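Side-chain contacts in NDP-rhamnosyltransferase (Saccharopolyspora spinosa, PDB 3TSA), which is a glycosyltransferase of the two-domain GT-B fold, each domain built round a parallel beta sheet flanked by helices: residues Glu89-Ala92 with Ser93-Gln97; Pro151-Asp154 with Arg155-Leu159. One frame throughout, in Å; residues are numbered along the deposited sequence.

Contact 1 of 2, residues Glu89-Ala92 with Ser93-Gln97; sequences EQTA and SNVAQ
The carbonyl oxygen of E89 is gripped twice by one residue, S93, a turn further along the alpha helix that runs from 82 to 113. The backbone N of S93 donates to E89 O at 2.8 Å, and the hydroxyl OG of the same serine reaches back to E89 O at 3.1 Å. The hydroxyl stands well above the carbonyl plane, 38° out of it, whereas the amide lies nearer that plane. This double grip depends on the first torsion of S93 (chi1 -72°), which sets OG beside its own N and opposite its carbonyl carbon. Serine suits the place because its hydroxyl is short enough to turn back on the helix and still bond NE of R155 on the helix 151-166.

The regular i to i+4 ladder continues from Q90 to N94, T91 to V95 and A92 to A96, the last being the shortest, with A96 N 2.7 Å from A92 O. A92 and A96 are small residues on the buried side, and their methyls let the helix 151-166 come close: A92 touches F152 and R155, and A96 touches L159.

On the exposed side Q90 and N94 lie side by side and point the same way, their amide planes 40° apart, as suits polar side chains facing solvent. T91 turns its hydroxyl to the backbone of the preceding turn, where OG1 bonds L87 O, while a water weakly joins T91 OG1 to N94 ND2. Further along, the methyl CG2 of V95 lies 3.3 Å from T91 O.

Contact 2 of 2, residues Pro151-Asp154 with Arg155-Leu159; sequences PFSD and RAHEL
Backbone hydrogen bonds of the i to i+4 kind join P151 to R155, F152 to A156, S153 to H157 and D154 to E158, forming the first turns of the alpha helix 151-166. R155 N meets P151 O at 3.0 Å, and E158 N meets D154 O at 2.9 Å. Proline fits the first turn, where its nitrogen, lacking a hydrogen, has no helical bond to give.

Charge pairing ties R155 to E158, three residues on. NH1 of R155 donates to OE1 of E158 at 3.0 Å, with an N-H...O angle of 161°. The oxygen sits at the guanidinium edge, in its plane, yet the arginine meets the carboxylate from above, 66° out of the carboxylate plane. A bend at chi2 (63°) in the otherwise extended arginine chain carries the group to this spot. NE and NH2 are hydrogen-bonded as well, NE to S93 OG, so all three nitrogens have partners, and L159 CD2 lies 3.6 Å above the guanidinium centre, an aliphatic lid on one face.

Van der Waals packing brings the imidazole of H157 next to S153: OG lies at the ring edge, in plane, 3.8 Å from CD2, and S153 O is 3.3 Å from the same carbon. On the other side of CG, ND1 is hydrogen-bonded to D161 OD1.

F152 and A156, nonpolar and buried, pack on L125 of the helix 125-133, while P151, F152, R155 and L159 touch the helix 82-113. The helix itself is the connection of the beta-alpha-beta unit between the parallel strands 138-141 and 177-180.

In the fold
Following the chain from the N terminus, contact 1 comes first, within the long helix 82-113 that leads into strand 117-121. The chain then passes through helix 125-133 and strand 138-141 before contact 2 opens the helix 151-166, which leads on towards strand 177-180. Each contact closes only a helical turn, and the two follow in series, neither nested nor crossed. In space they are neighbours, their centres about 8 Å apart, and the side chain of E89 rests on P151, the first residue of the later helix. Together they join two helices that flank the parallel sheet of one domain, holding sequence-distant parts of that domain side by side.

Contact 1 of 2, residues Glu89-Ala92 with Ser93-Gln97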
ATOM      1  N   GLU A  89     -31.897  -7.828 -10.670  1.00 18.38           N
ATOM      2  CA  GLU A  89     -32.678  -8.210  -9.447  1.00 20.53           C
ATOM      3  C   GLU A  89     -32.073  -9.432  -8.727  1.00 21.28           C
ATOM      4  O   GLU A  89     -32.010  -9.473  -7.458  1.00 21.08           O
ATOM      5  CB  GLU A  89     -34.190  -8.370  -9.770  1.00 19.84           C
ATOM      6  CG  GLU A  89     -34.846  -7.012 -10.154  1.00 24.73           C
ATOM      7  CD  GLU A  89     -36.281  -7.162 -10.630  1.00 34.39           C
ATOM      8  OE1 GLU A  89     -36.642  -8.234 -11.181  1.00 37.59           O
ATOM      9  OE2 GLU A  89     -37.033  -6.201 -10.455  1.00 31.12           O
ATOM     10  N   GLN A  90     -31.577 -10.413  -9.502  1.00 21.84           N
ATOM     11  CA  GLN A  90     -30.969 -11.626  -8.900  1.00 23.71           C
ATOM     12  C   GLN A  90     -29.644 -11.264  -8.202  1.00 23.73           C
ATOM     13  O   GLN A  90     -29.327 -11.752  -7.086  1.00 24.83           O
ATOM     14  CB  GLN A  90     -30.847 -12.743  -9.963  1.00 24.17           C
ATOM     15  CG  GLN A  90     -29.660 -13.766  -9.882  1.00 31.88           C
ATOM     16  CD  GLN A  90     -29.068 -14.139 -11.348  1.00 41.58           C
ATOM     17  OE1 GLN A  90     -29.816 -14.252 -12.365  1.00 45.60           O
ATOM     18  NE2 GLN A  90     -27.734 -14.305 -11.431  1.00 42.99           N
ATOM     19  N   THR A  91     -28.866 -10.358  -8.818  1.00 20.98           N
ATOM     20  CA  THR A  91     -27.689  -9.846  -8.156  1.00 20.81           C
ATOM     21  C   THR A  91     -28.014  -9.258  -6.794  1.00 19.84           C
ATOM     22  O   THR A  91     -27.343  -9.612  -5.793  1.00 19.69           O
ATOM     23  CB  THR A  91     -26.957  -8.761  -9.021  1.00 21.57           C
ATOM     24  OG1 THR A  91     -26.624  -9.393 -10.250  1.00 23.32           O
ATOM     25  CG2 THR A  91     -25.652  -8.361  -8.343  1.00 20.23           C
ATOM     26  N   ALA A  92     -29.021  -8.374  -6.750  1.00 17.91           N
ATOM     27  CA  ALA A  92     -29.397  -7.750  -5.489  1.00 19.74           C
ATOM     28  C   ALA A  92     -29.914  -8.830  -4.522  1.00 18.64           C
ATOM     29  O   ALA A  92     -29.579  -8.831  -3.318  1.00 19.71           O
ATOM     30  CB  ALA A  92     -30.447  -6.688  -5.700  1.00 20.47           C
ATOM     31  N   SER A  93     -30.673  -9.795  -5.037  1.00 20.18           N
ATOM     32  CA  SER A  93     -31.142 -10.816  -4.121  1.00 20.22           C
ATOM     33  C   SER A  93     -29.984 -11.580  -3.458  1.00 21.46           C
ATOM     34  O   SER A  93     -29.994 -11.783  -2.228  1.00 19.29           O
ATOM     35  CB  SER A  93     -32.036 -11.774  -4.861  1.00 21.62           C
ATOM     36  OG  SER A  93     -33.241 -11.126  -5.138  1.00 22.29           O
ATOM     37  N   ASN A  94     -29.015 -12.005  -4.286  1.00 21.40           N
ATOM     38  CA  ASN A  94     -27.812 -12.649  -3.771  1.00 22.51           C
ATOM     39  C   ASN A  94     -27.129 -11.828  -2.747  1.00 21.78           C
ATOM     40  O   ASN A  94     -26.796 -12.372  -1.691  1.00 23.35           O
ATOM     41  CB  ASN A  94     -26.807 -12.956  -4.861  1.00 23.91           C
ATOM     42  CG  ASN A  94     -27.377 -13.886  -5.889  1.00 26.74           C
ATOM     43  OD1 ASN A  94     -28.432 -14.448  -5.654  1.00 28.51           O
ATOM     44  ND2 ASN A  94     -26.706 -14.030  -7.039  1.00 32.44           N
ATOM     45  N   VAL A  95     -26.853 -10.554  -3.060  1.00 20.55           N
ATOM     46  CA  VAL A  95     -26.190  -9.686  -2.118  1.00 21.39           C
ATOM     47  C   VAL A  95     -26.981  -9.423  -0.831  1.00 21.74           C
ATOM     48  O   VAL A  95     -26.397  -9.372   0.281  1.00 21.09           O
ATOM     49  CB  VAL A  95     -25.689  -8.348  -2.789  1.00 21.04           C
ATOM     50  CG1 VAL A  95     -25.003  -7.536  -1.788  1.00 22.74           C
ATOM     51  CG2 VAL A  95     -24.703  -8.695  -3.998  1.00 20.74           C
ATOM     52  N   ALA A  96     -28.303  -9.285  -0.947  1.00 21.19           N
ATOM     53  CA  ALA A  96     -29.133  -9.085   0.251  1.00 21.08           C
ATOM     54  C   ALA A  96     -29.091 -10.302   1.188  1.00 20.44           C
ATOM     55  O   ALA A  96     -29.013 -10.138   2.411  1.00 19.86           O
ATOM     56  CB  ALA A  96     -30.613  -8.709  -0.141  1.00 20.56           C
ATOM     57  N   GLN A  97     -29.113 -11.505   0.621  1.00 21.98           N
ATOM     58  CA  GLN A  97     -29.132 -12.711   1.447  1.00 23.41           C
ATOM     59  C   GLN A  97     -27.787 -12.874   2.127  1.00 23.87           C
ATOM     60  O   GLN A  97     -27.726 -13.244   3.297  1.00 22.78           O
ATOM     61  CB  GLN A  97     -29.494 -13.955   0.632  1.00 25.12           C
ATOM     62  CG  GLN A  97     -29.662 -15.216   1.517  1.00 26.19           C
ATOM     63  CD  GLN A  97     -30.695 -14.995   2.622  1.00 29.25           C
ATOM     64  OE1 GLN A  97     -30.387 -15.138   3.827  1.00 29.87           O
ATOM     65  NE2 GLN A  97     -31.898 -14.573   2.226  1.00 24.68           N
TER
HETATM   66  O   HOH W   1     -24.739 -11.772  -8.843  1.00 49.32           O

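Contact 2 of 2, residues Pro151-Asp154 with Arg155-Leu159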
ATOM      1  N   PRO A 151     -33.600  -1.865 -11.346  1.00 21.27           N
ATOM      2  CA  PRO A 151     -33.843  -3.202 -10.823  1.00 20.13           C
ATOM      3  C   PRO A 151     -33.017  -3.555  -9.594  1.00 18.54           C
ATOM      4  O   PRO A 151     -33.587  -4.033  -8.607  1.00 18.57           O
ATOM      5  CB  PRO A 151     -33.548  -4.124 -12.003  1.00 20.86           C
ATOM      6  CG  PRO A 151     -33.039  -3.223 -13.090  1.00 24.45           C
ATOM      7  CD  PRO A 151     -33.417  -1.835 -12.800  1.00 22.14           C
ATOM      8  N   PHE A 152     -31.716  -3.263  -9.593  1.00 18.13           N
ATOM      9  CA  PHE A 152     -30.869  -3.628  -8.434  1.00 18.76           C
ATOM     10  C   PHE A 152     -31.290  -2.832  -7.184  1.00 19.02           C
ATOM     11  O   PHE A 152     -31.532  -3.415  -6.111  1.00 17.71           O
ATOM     12  CB  PHE A 152     -29.356  -3.459  -8.749  1.00 19.57           C
ATOM     13  CG  PHE A 152     -28.450  -3.761  -7.560  1.00 16.00           C
ATOM     14  CD1 PHE A 152     -28.279  -2.789  -6.555  1.00 14.68           C
ATOM     15  CD2 PHE A 152     -27.785  -4.992  -7.445  1.00 16.45           C
ATOM     16  CE1 PHE A 152     -27.458  -3.023  -5.446  1.00 17.19           C
ATOM     17  CE2 PHE A 152     -26.959  -5.245  -6.309  1.00 14.65           C
ATOM     18  CZ  PHE A 152     -26.801  -4.253  -5.335  1.00 13.24           C
ATOM     19  N   SER A 153     -31.377  -1.527  -7.297  1.00 18.28           N
ATOM     20  CA  SER A 153     -31.618  -0.741  -6.120  1.00 19.92           C
ATOM     21  C   SER A 153     -33.056  -0.998  -5.611  1.00 20.20           C
ATOM     22  O   SER A 153     -33.289  -1.056  -4.370  1.00 18.52           O
ATOM     23  CB  SER A 153     -31.416   0.705  -6.487  1.00 21.15           C
ATOM     24  OG  SER A 153     -31.932   1.496  -5.454  1.00 22.19           O
ATOM     25  N   ASP A 154     -33.984  -1.223  -6.536  1.00 19.48           N
ATOM     26  CA  ASP A 154     -35.375  -1.510  -6.126  1.00 20.45           C
ATOM     27  C   ASP A 154     -35.478  -2.827  -5.378  1.00 18.25           C
ATOM     28  O   ASP A 154     -36.271  -2.915  -4.408  1.00 18.92           O
ATOM     29  CB  ASP A 154     -36.273  -1.580  -7.357  1.00 21.42           C
ATOM     30  CG  ASP A 154     -36.706  -0.184  -7.840  1.00 23.70           C
ATOM     31  OD1 ASP A 154     -36.404   0.855  -7.182  1.00 26.08           O
ATOM     32  OD2 ASP A 154     -37.316  -0.126  -8.922  1.00 31.23           O
ATOM     33  N   ARG A 155     -34.786  -3.862  -5.850  1.00 18.19           N
ATOM     34  CA  ARG A 155     -34.773  -5.171  -5.165  1.00 16.92           C
ATOM     35  C   ARG A 155     -34.076  -5.087  -3.837  1.00 16.79           C
ATOM     36  O   ARG A 155     -34.504  -5.686  -2.850  1.00 18.25           O
ATOM     37  CB  ARG A 155     -34.160  -6.216  -6.114  1.00 15.95           C
ATOM     38  CG  ARG A 155     -34.146  -7.677  -5.613  1.00 16.71           C
ATOM     39  CD  ARG A 155     -35.632  -8.187  -5.426  1.00 21.42           C
ATOM     40  NE  ARG A 155     -35.517  -9.546  -4.948  1.00 31.98           N
ATOM     41  CZ  ARG A 155     -36.518 -10.292  -4.469  1.00 35.88           C
ATOM     42  NH1 ARG A 155     -37.754  -9.801  -4.358  1.00 34.92           N
ATOM     43  NH2 ARG A 155     -36.237 -11.538  -4.103  1.00 35.39           N
ATOM     44  N   ALA A 156     -32.971  -4.330  -3.760  1.00 16.41           N
ATOM     45  CA  ALA A 156     -32.307  -4.129  -2.472  1.00 16.72           C
ATOM     46  C   ALA A 156     -33.230  -3.498  -1.403  1.00 17.69           C
ATOM     47  O   ALA A 156     -33.224  -3.893  -0.222  1.00 17.51           O
ATOM     48  CB  ALA A 156     -31.078  -3.248  -2.678  1.00 15.82           C
ATOM     49  N   HIS A 157     -34.018  -2.502  -1.804  1.00 17.47           N
ATOM     50  CA  HIS A 157     -34.997  -1.865  -0.912  1.00 17.89           C
ATOM     51  C   HIS A 157     -36.111  -2.881  -0.583  1.00 18.66           C
ATOM     52  O   HIS A 157     -36.483  -3.028   0.594  1.00 18.70           O
ATOM     53  CB  HIS A 157     -35.564  -0.580  -1.561  1.00 14.80           C
ATOM     54  CG  HIS A 157     -34.680   0.609  -1.312  1.00 20.90           C
ATOM     55  ND1 HIS A 157     -34.510   1.127  -0.053  1.00 18.65           N
ATOM     56  CD2 HIS A 157     -33.820   1.275  -2.117  1.00 20.44           C
ATOM     57  CE1 HIS A 157     -33.622   2.114  -0.096  1.00 21.98           C
ATOM     58  NE2 HIS A 157     -33.188   2.221  -1.342  1.00 22.48           N
ATOM     59  N   GLU A 158     -36.588  -3.611  -1.584  1.00 19.17           N
ATOM     60  CA  GLU A 158     -37.669  -4.605  -1.317  1.00 19.82           C
ATOM     61  C   GLU A 158     -37.290  -5.628  -0.238  1.00 20.64           C
ATOM     62  O   GLU A 158     -38.096  -5.923   0.661  1.00 20.68           O
ATOM     63  CB  GLU A 158     -38.090  -5.308  -2.578  1.00 20.66           C
ATOM     64  CG  GLU A 158     -39.369  -6.176  -2.460  1.00 25.83           C
ATOM     65  CD  GLU A 158     -39.579  -7.048  -3.718  1.00 32.54           C
ATOM     66  OE1 GLU A 158     -38.773  -6.959  -4.700  1.00 32.40           O
ATOM     67  OE2 GLU A 158     -40.558  -7.815  -3.747  1.00 37.27           O
ATOM     68  N   LEU A 159     -36.069  -6.153  -0.304  1.00 19.09           N
ATOM     69  CA  LEU A 159     -35.610  -7.138   0.645  1.00 20.05           C
ATOM     70  C   LEU A 159     -35.103  -6.522   1.954  1.00 21.03           C
ATOM     71  O   LEU A 159     -35.301  -7.083   3.048  1.00 22.91           O
ATOM     72  CB  LEU A 159     -34.507  -7.969   0.036  1.00 17.78           C
ATOM     73  CG  LEU A 159     -34.955  -8.725  -1.188  1.00 18.02           C
ATOM     74  CD1 LEU A 159     -33.784  -9.332  -1.801  1.00 18.97           C
ATOM     75  CD2 LEU A 159     -36.076  -9.760  -0.807  1.00 22.65           C
TER